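Local coordinates for hypothetical protein HI1011 (Haemophilus influenzae, PDB 1YZY) that catalyses the ATP-dependent phosphorylation of 3-oxo-tetronate to 3-oxo-tetronate 4-phosphate, as a member of the four-carbon acid sugar kinase family, at residues A16-E21 with L223-A228; A99-L104 with G190-V195; R154-D157 with K163-L166; K245-V250 with A296-E301; K374-G379 with E402-Y407. All coordinates share one frame; numbering follows the deposited sequence.

Interaction 1 of 5, residues A16-E21 with L223-A228; sequences ASFLVE and LGAYMA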
# COMPACT_ATOMS: atom_id res chain seq x y z
N ALA A 16 5.19 1.51 -0.99
CA ALA A 16 5.96 1.26 0.23
C ALA A 16 6.73 -0.06 0.13
O ALA A 16 7.86 -0.16 0.61
CB ALA A 16 5.06 1.26 1.46
N SER A 17 6.09 -1.08 -0.43
CA SER A 17 6.75 -2.37 -0.63
C SER A 17 7.87 -2.18 -1.65
O SER A 17 8.94 -2.76 -1.52
CB SER A 17 5.76 -3.41 -1.15
OG SER A 17 5.29 -4.25 -0.11
N PHE A 18 7.59 -1.38 -2.68
CA PHE A 18 8.58 -1.11 -3.72
C PHE A 18 9.81 -0.42 -3.17
O PHE A 18 10.93 -0.75 -3.55
CB PHE A 18 7.97 -0.29 -4.86
CG PHE A 18 7.47 -1.14 -6.00
CD1 PHE A 18 8.34 -2.02 -6.65
CD2 PHE A 18 6.15 -1.08 -6.41
CE1 PHE A 18 7.89 -2.83 -7.69
CE2 PHE A 18 5.68 -1.89 -7.46
CZ PHE A 18 6.56 -2.76 -8.10
N LEU A 19 9.61 0.54 -2.28
CA LEU A 19 10.73 1.25 -1.69
C LEU A 19 11.60 0.31 -0.87
O LEU A 19 12.82 0.44 -0.87
CB LEU A 19 10.23 2.41 -0.82
CG LEU A 19 9.42 3.48 -1.56
CD1 LEU A 19 8.93 4.54 -0.58
CD2 LEU A 19 10.27 4.12 -2.66
N VAL A 20 10.96 -0.65 -0.19
CA VAL A 20 11.66 -1.63 0.65
C VAL A 20 12.37 -2.70 -0.18
O VAL A 20 13.48 -3.12 0.16
CB VAL A 20 10.67 -2.30 1.67
CG1 VAL A 20 11.32 -3.50 2.36
CG2 VAL A 20 10.24 -1.29 2.71
N GLU A 21 11.70 -3.19 -1.21
CA GLU A 21 12.25 -4.19 -2.10
C GLU A 21 13.42 -3.62 -2.91
O GLU A 21 14.07 -4.35 -3.67
CB GLU A 21 11.16 -4.73 -3.02
CG GLU A 21 10.14 -5.61 -2.30
CD GLU A 21 10.80 -6.78 -1.58
OE1 GLU A 21 10.97 -7.85 -2.20
OE2 GLU A 21 11.16 -6.63 -0.40
N LEU A 223 8.28 4.91 -10.85
CA LEU A 223 9.38 5.84 -10.62
C LEU A 223 9.93 5.74 -9.21
O LEU A 223 11.15 5.80 -9.01
CB LEU A 223 8.95 7.29 -10.89
CG LEU A 223 9.99 8.36 -10.55
CD1 LEU A 223 11.24 8.18 -11.42
CD2 LEU A 223 9.40 9.74 -10.75
N GLY A 224 9.03 5.67 -8.24
CA GLY A 224 9.42 5.58 -6.85
C GLY A 224 10.35 4.43 -6.60
O GLY A 224 11.27 4.55 -5.79
N ALA A 225 10.07 3.30 -7.26
CA ALA A 225 10.88 2.08 -7.15
C ALA A 225 12.31 2.32 -7.63
O ALA A 225 13.28 1.90 -6.97
CB ALA A 225 10.25 0.98 -7.97
N TYR A 226 12.45 2.96 -8.78
CA TYR A 226 13.76 3.24 -9.33
C TYR A 226 14.51 4.31 -8.57
O TYR A 226 15.74 4.36 -8.61
CB TYR A 226 13.68 3.53 -10.83
CG TYR A 226 13.60 2.24 -11.61
CD1 TYR A 226 12.37 1.69 -11.97
CD2 TYR A 226 14.75 1.50 -11.88
CE1 TYR A 226 12.29 0.44 -12.58
CE2 TYR A 226 14.68 0.24 -12.48
CZ TYR A 226 13.45 -0.28 -12.82
OH TYR A 226 13.38 -1.53 -13.41
N MET A 227 13.76 5.17 -7.89
CA MET A 227 14.37 6.22 -7.06
C MET A 227 14.95 5.57 -5.80
O MET A 227 15.96 6.02 -5.27
CB MET A 227 13.33 7.27 -6.68
CG MET A 227 12.81 8.07 -7.85
SD MET A 227 11.71 9.37 -7.32
CE MET A 227 12.89 10.56 -6.72
N ALA A 228 14.27 4.55 -5.30
CA ALA A 228 14.73 3.80 -4.14
C ALA A 228 15.98 3.02 -4.54
O ALA A 228 16.98 3.03 -3.82
CB ALA A 228 13.64 2.84 -3.68

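Interaction 2 of 5, residues A99-L104 with G190-V195; sequences ALLDEL and GYRYAV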
# COMPACT_ATOMS: atom_id res chain seq x y z
N ALA A 99 -0.83 22.71 -5.38
CA ALA A 99 -0.79 23.13 -3.98
C ALA A 99 0.58 22.79 -3.40
O ALA A 99 1.17 23.59 -2.69
CB ALA A 99 -1.89 22.44 -3.20
N LEU A 100 1.07 21.59 -3.72
CA LEU A 100 2.37 21.14 -3.25
C LEU A 100 3.49 21.99 -3.82
O LEU A 100 4.43 22.35 -3.10
CB LEU A 100 2.59 19.66 -3.61
CG LEU A 100 1.64 18.66 -2.94
CD1 LEU A 100 1.96 17.23 -3.38
CD2 LEU A 100 1.75 18.79 -1.43
N LEU A 101 3.40 22.28 -5.11
CA LEU A 101 4.40 23.11 -5.78
C LEU A 101 4.45 24.49 -5.15
O LEU A 101 5.52 25.03 -4.88
CB LEU A 101 4.10 23.23 -7.28
CG LEU A 101 4.55 22.07 -8.16
CD1 LEU A 101 3.98 22.23 -9.55
CD2 LEU A 101 6.08 22.00 -8.20
N ASP A 102 3.27 25.05 -4.90
CA ASP A 102 3.16 26.36 -4.28
C ASP A 102 3.80 26.39 -2.89
O ASP A 102 4.61 27.27 -2.59
CB ASP A 102 1.70 26.77 -4.16
CG ASP A 102 1.08 27.13 -5.49
OD1 ASP A 102 1.83 27.56 -6.40
OD2 ASP A 102 -0.15 26.99 -5.63
N GLU A 103 3.39 25.45 -2.05
CA GLU A 103 3.92 25.37 -0.70
C GLU A 103 5.44 25.25 -0.69
O GLU A 103 6.12 25.83 0.16
CB GLU A 103 3.29 24.18 0.04
CG GLU A 103 3.90 23.85 1.39
CD GLU A 103 3.82 24.98 2.41
OE1 GLU A 103 2.82 25.74 2.40
OE2 GLU A 103 4.77 25.11 3.22
N LEU A 104 5.96 24.50 -1.66
CA LEU A 104 7.39 24.28 -1.79
C LEU A 104 8.22 25.39 -2.44
O LEU A 104 9.46 25.36 -2.35
CB LEU A 104 7.65 22.95 -2.51
CG LEU A 104 7.50 21.68 -1.68
CD1 LEU A 104 7.39 20.47 -2.58
CD2 LEU A 104 8.68 21.53 -0.74
N GLY A 190 7.60 27.57 -20.61
CA GLY A 190 6.50 27.87 -19.69
C GLY A 190 5.71 26.69 -19.16
O GLY A 190 4.55 26.85 -18.74
N TYR A 191 6.29 25.50 -19.21
CA TYR A 191 5.62 24.31 -18.71
C TYR A 191 5.88 24.16 -17.22
O TYR A 191 7.00 24.40 -16.76
CB TYR A 191 6.11 23.07 -19.46
CG TYR A 191 5.64 22.98 -20.89
CD1 TYR A 191 4.31 22.71 -21.19
CD2 TYR A 191 6.53 23.14 -21.95
CE1 TYR A 191 3.87 22.61 -22.50
CE2 TYR A 191 6.11 23.04 -23.27
CZ TYR A 191 4.78 22.78 -23.54
OH TYR A 191 4.34 22.71 -24.83
N ARG A 192 4.84 23.79 -16.48
CA ARG A 192 4.92 23.61 -15.03
C ARG A 192 5.12 22.13 -14.67
O ARG A 192 5.59 21.80 -13.58
CB ARG A 192 3.65 24.18 -14.37
CG ARG A 192 3.72 24.34 -12.86
CD ARG A 192 2.44 24.99 -12.32
NE ARG A 192 2.40 25.12 -10.86
CZ ARG A 192 3.16 25.94 -10.15
NH1 ARG A 192 3.02 25.98 -8.83
NH2 ARG A 192 4.09 26.69 -10.73
N TYR A 193 4.71 21.24 -15.58
CA TYR A 193 4.85 19.80 -15.39
C TYR A 193 5.32 19.17 -16.70
O TYR A 193 5.08 19.70 -17.79
CB TYR A 193 3.53 19.13 -15.00
CG TYR A 193 2.49 20.07 -14.44
CD1 TYR A 193 1.47 20.57 -15.25
CD2 TYR A 193 2.54 20.49 -13.10
CE1 TYR A 193 0.53 21.46 -14.76
CE2 TYR A 193 1.61 21.38 -12.60
CZ TYR A 193 0.61 21.87 -13.43
OH TYR A 193 -0.30 22.76 -12.94
N ALA A 194 5.91 17.98 -16.58
CA ALA A 194 6.42 17.26 -17.73
C ALA A 194 6.16 15.77 -17.67
O ALA A 194 6.63 15.10 -16.76
CB ALA A 194 7.91 17.50 -17.87
N VAL A 195 5.39 15.27 -18.63
CA VAL A 195 5.11 13.85 -18.76
C VAL A 195 6.40 13.27 -19.38
O VAL A 195 7.09 13.95 -20.14
CB VAL A 195 3.91 13.59 -19.73
CG1 VAL A 195 3.72 12.09 -19.99
CG2 VAL A 195 2.64 14.18 -19.14

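Interaction 3 of 5, residues R154-D157 with K163-L166; sequences RLMD and KTGL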
# COMPACT_ATOMS: atom_id res chain seq x y z
N ARG A 154 -3.01 16.17 -21.89
CA ARG A 154 -4.38 16.66 -22.02
C ARG A 154 -5.17 16.42 -20.73
O ARG A 154 -5.97 17.26 -20.32
CB ARG A 154 -5.11 16.02 -23.21
CG ARG A 154 -4.66 16.56 -24.58
CD ARG A 154 -5.70 16.31 -25.67
NE ARG A 154 -6.01 14.90 -25.89
CZ ARG A 154 -5.61 14.18 -26.93
NH1 ARG A 154 -4.84 14.72 -27.88
NH2 ARG A 154 -6.02 12.93 -27.07
N LEU A 155 -4.96 15.25 -20.13
CA LEU A 155 -5.62 14.88 -18.89
C LEU A 155 -5.18 15.82 -17.77
O LEU A 155 -6.01 16.30 -17.00
CB LEU A 155 -5.28 13.45 -18.49
CG LEU A 155 -5.88 12.35 -19.35
CD1 LEU A 155 -5.28 11.02 -18.95
CD2 LEU A 155 -7.40 12.36 -19.23
N MET A 156 -3.88 16.07 -17.68
CA MET A 156 -3.38 16.94 -16.64
C MET A 156 -3.80 18.40 -16.85
O MET A 156 -4.13 19.10 -15.89
CB MET A 156 -1.85 16.84 -16.53
CG MET A 156 -1.25 17.72 -15.42
SD MET A 156 -1.69 17.26 -13.73
CE MET A 156 -0.69 18.43 -12.82
N ASP A 157 -3.77 18.85 -18.10
CA ASP A 157 -4.13 20.23 -18.44
C ASP A 157 -5.56 20.57 -18.05
O ASP A 157 -5.86 21.72 -17.71
CB ASP A 157 -3.95 20.49 -19.94
CG ASP A 157 -2.51 20.82 -20.32
OD1 ASP A 157 -1.63 20.92 -19.44
OD2 ASP A 157 -2.27 20.98 -21.54
N LYS A 163 0.60 24.43 -17.49
CA LYS A 163 0.67 23.66 -18.73
C LYS A 163 1.63 22.47 -18.68
O LYS A 163 2.74 22.58 -18.15
CB LYS A 163 1.01 24.57 -19.91
CG LYS A 163 -0.09 25.59 -20.22
CD LYS A 163 -1.39 24.89 -20.57
CE LYS A 163 -2.51 25.88 -20.77
NZ LYS A 163 -3.78 25.17 -21.08
N THR A 164 1.21 21.36 -19.27
CA THR A 164 1.97 20.11 -19.28
C THR A 164 2.76 19.82 -20.56
O THR A 164 2.20 19.84 -21.67
CB THR A 164 1.02 18.92 -18.99
OG1 THR A 164 0.10 19.28 -17.94
CG2 THR A 164 1.80 17.69 -18.56
N GLY A 165 4.05 19.54 -20.40
CA GLY A 165 4.92 19.23 -21.53
C GLY A 165 5.23 17.75 -21.68
O GLY A 165 4.61 16.92 -21.01
N LEU A 166 6.16 17.42 -22.56
CA LEU A 166 6.56 16.02 -22.79
C LEU A 166 8.05 15.91 -23.15
O LEU A 166 8.65 16.72 -23.87
CB LEU A 166 5.74 15.39 -23.91
CG LEU A 166 6.17 13.98 -24.35
CD1 LEU A 166 5.76 12.97 -23.31
CD2 LEU A 166 5.55 13.62 -25.68
O HOH W 1 0.09 21.98 -22.75
O HOH W 2 -4.12 24.01 -17.97

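Interaction 4 of 5, residues K245-V250 with A296-E301; sequences KGKTVV and ANLDSE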
# COMPACT_ATOMS: atom_id res chain seq x y z
N LYS A 245 12.05 -13.88 17.68
CA LYS A 245 11.40 -14.97 18.42
C LYS A 245 10.46 -14.48 19.52
O LYS A 245 10.88 -13.75 20.44
CB LYS A 245 12.43 -15.94 19.00
CG LYS A 245 12.67 -17.18 18.14
CD LYS A 245 11.87 -18.39 18.64
CE LYS A 245 10.36 -18.16 18.60
NZ LYS A 245 9.85 -17.81 17.24
N GLY A 246 9.21 -14.90 19.43
CA GLY A 246 8.18 -14.53 20.39
C GLY A 246 6.93 -15.36 20.16
O GLY A 246 6.92 -16.24 19.30
N LYS A 247 5.90 -15.14 20.97
CA LYS A 247 4.64 -15.87 20.83
C LYS A 247 3.92 -15.37 19.58
O LYS A 247 3.88 -14.17 19.34
CB LYS A 247 3.75 -15.64 22.06
CG LYS A 247 4.46 -15.77 23.41
CD LYS A 247 4.92 -17.19 23.68
CE LYS A 247 5.87 -17.25 24.86
NZ LYS A 247 7.15 -16.51 24.58
N THR A 248 3.29 -16.27 18.84
CA THR A 248 2.59 -15.90 17.61
C THR A 248 1.19 -16.50 17.55
O THR A 248 0.94 -17.56 18.15
CB THR A 248 3.40 -16.39 16.36
OG1 THR A 248 4.69 -15.76 16.33
CG2 THR A 248 2.66 -16.08 15.05
N VAL A 249 0.30 -15.83 16.83
CA VAL A 249 -1.08 -16.30 16.67
C VAL A 249 -1.61 -15.99 15.27
O VAL A 249 -1.26 -14.96 14.67
CB VAL A 249 -2.03 -15.69 17.76
CG1 VAL A 249 -2.18 -14.18 17.57
CG2 VAL A 249 -3.38 -16.37 17.73
N VAL A 250 -2.39 -16.92 14.73
CA VAL A 250 -2.99 -16.77 13.41
C VAL A 250 -4.49 -16.59 13.61
O VAL A 250 -5.14 -17.42 14.27
CB VAL A 250 -2.76 -18.05 12.53
CG1 VAL A 250 -3.52 -17.94 11.22
CG2 VAL A 250 -1.27 -18.24 12.24
N ALA A 296 -2.60 -21.63 25.85
CA ALA A 296 -2.26 -22.98 26.28
C ALA A 296 -1.69 -23.80 25.14
O ALA A 296 -1.26 -24.95 25.32
CB ALA A 296 -3.47 -23.67 26.87
N ASN A 297 -1.69 -23.20 23.95
CA ASN A 297 -1.17 -23.86 22.76
C ASN A 297 -0.14 -22.96 22.08
O ASN A 297 0.09 -23.07 20.87
CB ASN A 297 -2.30 -24.19 21.79
CG ASN A 297 -3.10 -25.40 22.22
OD1 ASN A 297 -2.58 -26.51 22.31
ND2 ASN A 297 -4.39 -25.20 22.46
N LEU A 298 0.48 -22.07 22.85
CA LEU A 298 1.49 -21.16 22.33
C LEU A 298 2.88 -21.77 22.28
O LEU A 298 3.85 -21.11 21.91
CB LEU A 298 1.55 -19.88 23.17
CG LEU A 298 0.51 -18.79 22.91
CD1 LEU A 298 0.82 -17.61 23.81
CD2 LEU A 298 0.55 -18.36 21.45
N ASP A 299 2.99 -23.04 22.67
CA ASP A 299 4.28 -23.70 22.67
C ASP A 299 4.50 -24.75 21.59
O ASP A 299 5.53 -25.42 21.58
CB ASP A 299 4.58 -24.28 24.06
CG ASP A 299 4.78 -23.19 25.10
OD1 ASP A 299 5.94 -22.78 25.32
OD2 ASP A 299 3.77 -22.74 25.70
N SER A 300 3.53 -24.92 20.70
CA SER A 300 3.68 -25.88 19.61
C SER A 300 4.70 -25.32 18.61
O SER A 300 5.10 -24.15 18.72
CB SER A 300 2.35 -26.14 18.91
OG SER A 300 1.74 -27.34 19.37
N GLU A 301 5.15 -26.14 17.67
CA GLU A 301 6.11 -25.66 16.68
C GLU A 301 5.53 -24.52 15.85
O GLU A 301 6.22 -23.55 15.55
CB GLU A 301 6.60 -26.81 15.80
CG GLU A 301 5.51 -27.69 15.21
CD GLU A 301 6.09 -28.87 14.45
OE1 GLU A 301 6.60 -28.66 13.33
OE2 GLU A 301 6.07 -30.00 14.99

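Interaction 5 of 5, residues K374-G379 with E402-Y407; sequences KQIAPG and EDFFEY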
# COMPACT_ATOMS: atom_id res chain seq x y z
N LYS A 374 10.37 -7.54 5.47
CA LYS A 374 10.50 -8.58 4.46
C LYS A 374 9.20 -9.12 3.89
O LYS A 374 8.24 -9.39 4.60
CB LYS A 374 11.35 -9.73 5.01
CG LYS A 374 12.11 -10.49 3.95
CD LYS A 374 13.32 -11.13 4.58
CE LYS A 374 14.04 -12.05 3.63
NZ LYS A 374 15.11 -12.78 4.35
N GLN A 375 9.20 -9.28 2.57
CA GLN A 375 8.05 -9.77 1.84
C GLN A 375 7.83 -11.27 1.99
O GLN A 375 8.66 -12.08 1.59
CB GLN A 375 8.20 -9.40 0.35
CG GLN A 375 7.03 -9.79 -0.54
CD GLN A 375 7.15 -9.24 -1.95
OE1 GLN A 375 7.02 -8.04 -2.17
NE2 GLN A 375 7.40 -10.12 -2.91
N ILE A 376 6.70 -11.63 2.60
CA ILE A 376 6.32 -13.02 2.81
C ILE A 376 5.79 -13.55 1.48
O ILE A 376 6.08 -14.68 1.08
CB ILE A 376 5.20 -13.14 3.87
CG1 ILE A 376 5.70 -12.65 5.23
CG2 ILE A 376 4.71 -14.57 3.99
CD1 ILE A 376 4.60 -12.53 6.25
N ALA A 377 4.98 -12.72 0.84
CA ALA A 377 4.38 -13.04 -0.45
C ALA A 377 4.07 -11.69 -1.11
O ALA A 377 4.06 -10.66 -0.44
CB ALA A 377 3.10 -13.85 -0.26
N PRO A 378 3.88 -11.67 -2.45
CA PRO A 378 3.58 -10.39 -3.09
C PRO A 378 2.34 -9.78 -2.45
O PRO A 378 1.27 -10.40 -2.45
CB PRO A 378 3.34 -10.78 -4.55
CG PRO A 378 4.19 -12.00 -4.73
CD PRO A 378 3.92 -12.76 -3.44
N GLY A 379 2.50 -8.59 -1.90
CA GLY A 379 1.39 -7.90 -1.26
C GLY A 379 1.27 -8.18 0.23
O GLY A 379 0.43 -7.59 0.90
N GLU A 402 -0.60 -21.52 -1.23
CA GLU A 402 -1.28 -22.44 -0.32
C GLU A 402 -0.67 -22.57 1.07
O GLU A 402 -1.39 -22.61 2.07
CB GLU A 402 -1.35 -23.84 -0.94
CG GLU A 402 -2.16 -23.92 -2.21
CD GLU A 402 -2.06 -25.28 -2.85
OE1 GLU A 402 -1.35 -25.41 -3.87
OE2 GLU A 402 -2.68 -26.23 -2.32
N ASP A 403 0.66 -22.68 1.13
CA ASP A 403 1.36 -22.83 2.39
C ASP A 403 1.68 -21.51 3.09
O ASP A 403 2.63 -21.43 3.86
CB ASP A 403 2.65 -23.64 2.18
CG ASP A 403 3.72 -22.86 1.42
OD1 ASP A 403 4.91 -23.15 1.64
OD2 ASP A 403 3.39 -21.95 0.61
N PHE A 404 0.86 -20.48 2.85
CA PHE A 404 1.10 -19.18 3.45
C PHE A 404 1.30 -19.12 4.97
O PHE A 404 2.28 -18.54 5.45
CB PHE A 404 0.02 -18.18 3.05
CG PHE A 404 0.14 -16.86 3.75
CD1 PHE A 404 1.17 -15.97 3.43
CD2 PHE A 404 -0.71 -16.54 4.81
CE1 PHE A 404 1.35 -14.79 4.15
CE2 PHE A 404 -0.54 -15.36 5.53
CZ PHE A 404 0.50 -14.48 5.20
N PHE A 405 0.36 -19.67 5.74
CA PHE A 405 0.48 -19.59 7.20
C PHE A 405 1.78 -20.10 7.80
O PHE A 405 2.41 -19.38 8.57
CB PHE A 405 -0.72 -20.21 7.90
CG PHE A 405 -1.99 -19.46 7.66
CD1 PHE A 405 -2.03 -18.07 7.79
CD2 PHE A 405 -3.14 -20.12 7.24
CE1 PHE A 405 -3.18 -17.36 7.50
CE2 PHE A 405 -4.30 -19.42 6.96
CZ PHE A 405 -4.31 -18.03 7.08
N GLU A 406 2.18 -21.32 7.45
CA GLU A 406 3.43 -21.87 7.98
C GLU A 406 4.65 -21.16 7.39
O GLU A 406 5.64 -20.93 8.10
CB GLU A 406 3.52 -23.38 7.77
CG GLU A 406 3.52 -23.86 6.33
CD GLU A 406 3.83 -25.35 6.22
OE1 GLU A 406 4.95 -25.76 6.58
OE2 GLU A 406 2.93 -26.11 5.78
N TYR A 407 4.56 -20.79 6.11
CA TYR A 407 5.66 -20.09 5.44
C TYR A 407 5.98 -18.75 6.11
O TYR A 407 7.15 -18.43 6.34
CB TYR A 407 5.34 -19.85 3.96
CG TYR A 407 6.50 -19.22 3.23
CD1 TYR A 407 7.74 -19.87 3.15
CD2 TYR A 407 6.39 -17.94 2.67
CE1 TYR A 407 8.84 -19.26 2.55
CE2 TYR A 407 7.49 -17.33 2.06
CZ TYR A 407 8.71 -18.00 2.01
OH TYR A 407 9.82 -17.40 1.44

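Interaction 1 of 5, residues A16-E21 with L223-A228
Phe18 and Leu19 of helix 9-20 meet Gly224, Ala225 and Ala228 of helix 221-232, two helices of the sugar-binding N-terminal domain that run side by side in nearly the same direction. Over these short segments the axes come within 8.3 Å at a crossing angle of -24°. Such closeness depends on small residues: helix 221-232 offers a glycine and two alanines, and the larger side chains come from helix 9-20. The methyl of Ala225 lies obliquely to the Phe18 ring, with its CB 3.8 Å from Phe18 CD1, and also touches CB and CG of the phenylalanine. The next residue, Leu19, points CG away from its own carbonyl carbon (chi1 -61°), and its CD2 branch does all the touching, reaching Ala228 CB, one turn beyond Ala225, at 3.7 Å. Behind this first shell, Leu19 also packs on Thr26 of strand 26-30 and on Ala43 and Val45 of strand 43-47, so the helix is seated on neighbouring strands. Phe18 leans on Leu115 from a loop, while Asn22 touches Ala228. The Gly224 carbonyl already accepts the helical bond from Ala228 N, and Leu19 CD2 sits 3.3 Å from this Gly224 O.

Interaction 2 of 5, residues A99-L104 with G190-V195
Arg192 sends CG anti to its backbone N (chi1 -167°) and stays extended as far as NE, which carries the guanidinium straight out to helix 93-104. From the helix, Leu101 comes in the opposite direction, its CG beside the backbone N (chi1 -82°), and lays CD1 over one face of the guanidinium, 3.5 Å from Arg192 NE. Leu101 CB closes on the outer nitrogen, 3.3 Å from Arg192 NH1. The same nitrogen forms a salt bridge with Asp102, OD1 to NH1 at 3.1 Å; the carboxylate and guanidinium planes are turned 42° apart, and the approach is oblique. Here the helix is joined to the small parallel sheet of strands 109-111, 193-196 and 164-167 in the sugar-binding domain, at the start of its central strand, 193-196. Arg192 has a second acidic partner: its NE pairs with Asp98, one turn back along the helix from Asp102, so two carboxylates probably limit how the guanidinium can rotate. Tyr193 brings the edge of its ring to Leu101 CD1, 4.0 Å from CE2, while Arg192 CB sits 3.8 Å above the centre of one ring face. The Tyr193 hydroxyl is hydrogen-bonded to Asp98 and to Gly162 N.

Interaction 3 of 5, residues R154-D157 with K163-L166
Asp157, near the end of helix 152-159, stands 5.9 Å from Lys163 between CA atoms, where the chain comes out of a short turn and starts strand 164-167. Its carboxylate reaches across that turn to Thr164, the two side chains sliding past each other in opposite directions. OD1 takes two bonds from this one residue. Thr164 N donates at 2.9 Å to Asp157 OD1 on its syn lone pair, a bent bond of 141°, whereas Thr164 OG1 comes from above the carboxylate plane and donates at 2.8 Å to the same OD1. The threonine manages both because its OG1 sits beside its own N (chi1 -42°), so hydroxyl and amide address one oxygen. Met156 crosses at about a right angle, with CB and CG against the hydroxyl; its CG is 3.3 Å from Thr164 OG1. The other carboxylate oxygen, OD2, accepts from a water that also donates to Thr164 O. Lys163 folds back toward the acid, but NZ stays 4.5 Å from Asp157 OD2, too far for a salt bridge. The contact ties the helix to an outer strand of the three-stranded parallel sheet, where Lys163 and Gly165 hydrogen-bond to residues of 192-195. With two donors on OD1, a water on OD2 and an ammonium nearby, Asp157 is probably stabilised as a carboxylate, and the bonds to both of its oxygens probably restrain its rotation.

Interaction 4 of 5, residues K245-V250 with A296-E301
Leu298 and Lys247 cross at about a right angle, the leucine pointing across the aliphatic part of the lysine. Its two methyl branches divide the work. CD1 lies against the inner part of the Lys247 chain, 3.9 Å from Lys247 CB and slightly further from CG and CD, so the contact runs along a row of methylenes. CD2 turns the other way, to the backbone of the next residue, and stops 3.4 Å from Thr248 O. Leu298 thus straddles the start of strand 248-252, with one branch on a side chain and the other on a carbonyl. Its CG lies on the far side from its own carbonyl carbon (chi1 -81°), and this torsion, with chi2 near 180°, sets the two methyls against the strand.

The strand belongs to the parallel part of the nucleotide-binding domain sheet, between strands 349-353 and 305-307, while Leu298 sits in the loop that leads from helix 286-295 to strand 305-307. The contact therefore pins that loop against the beginning of the neighbouring strand, well away from the probable ATP site. Leu298 also packs on Tyr345 at the end of helix 324-345, and the Lys247 backbone bonds to Thr348 and Asn349. No hydrogen bond links the two segments, and what joins them is van der Waals packing of the leucine methyls. The Lys247 chain bends at chi2 (-67°), within the touching part, and again at chi4, leading its ammonium away from the leucine. The nearest acid in 296-301 is Asp299, with its OD1 6.4 Å from Lys247 NZ, too distant for a salt bridge.

Interaction 5 of 5, residues K374-G379 with E402-Y407
Ile376 meets Phe404 and Tyr407 of helix 404-410 just where strand 369-375 gives way to strand 380-385; Ile376 and Ala377 both face Val380 here, forming a classic beta bulge in the nucleotide-binding domain. Starting at the root of the isoleucine side chain, CB is 4.2 Å from Phe404 CE1, a loose touch. From CB the chain forks. CG2, anti to the backbone N, is the branch that goes to the helix, and it closes to 3.4 Å from Phe404 CE1, with CD1 of that ring a little further off. The approach to the Phe404 ring is oblique, and the two side chains cross at about a right angle. The same methyl also touches the second aromatic, lying 4.0 Å from Tyr407 CD2, so it sits against rings one turn apart on the helix. Outside this contact the isoleucine packs on Trp382 and Met411.

Both aromatics swing CG anti to their own N (Phe404 chi1 174°, Tyr407 chi1 -176°), which sends the rings out to the bulge. Phe404 is further packed by Val380, Ile351 of strand 349-353 and Gln262 of helix 257-266. Its side chain lies about 9 Å from Gly354 and Gly397, residues that probably bind ATP, as in relatives. At the bulge itself the Ile376 carbonyl points at the edge of the tyrosine ring, in its plane, with O 3.2 Å from Tyr407 CE2.

In the fold
Interactions 1, 2 and 3 belong to the sugar-binding half of the chain; 4 and 5 lie in the second, nucleotide-binding half. Along the sequence, 99-104/190-195 falls between the segments of interaction 1, and interaction 3 falls in turn between those of interaction 2. Interactions 2 and 3, with centres about 11 Å apart, share the small parallel sheet through strands 193-196 and 164-167, joined by backbone bonds. Interactions 4 and 5 have centres about 18 Å apart and meet where Val250 packs on Phe405. Interaction 1 reaches across the domain boundary, Glu21 packing on Gln375 of interaction 5. Interactions 3 and 4, with centres about 55 Å apart, mark distant ends of this two-domain kinase.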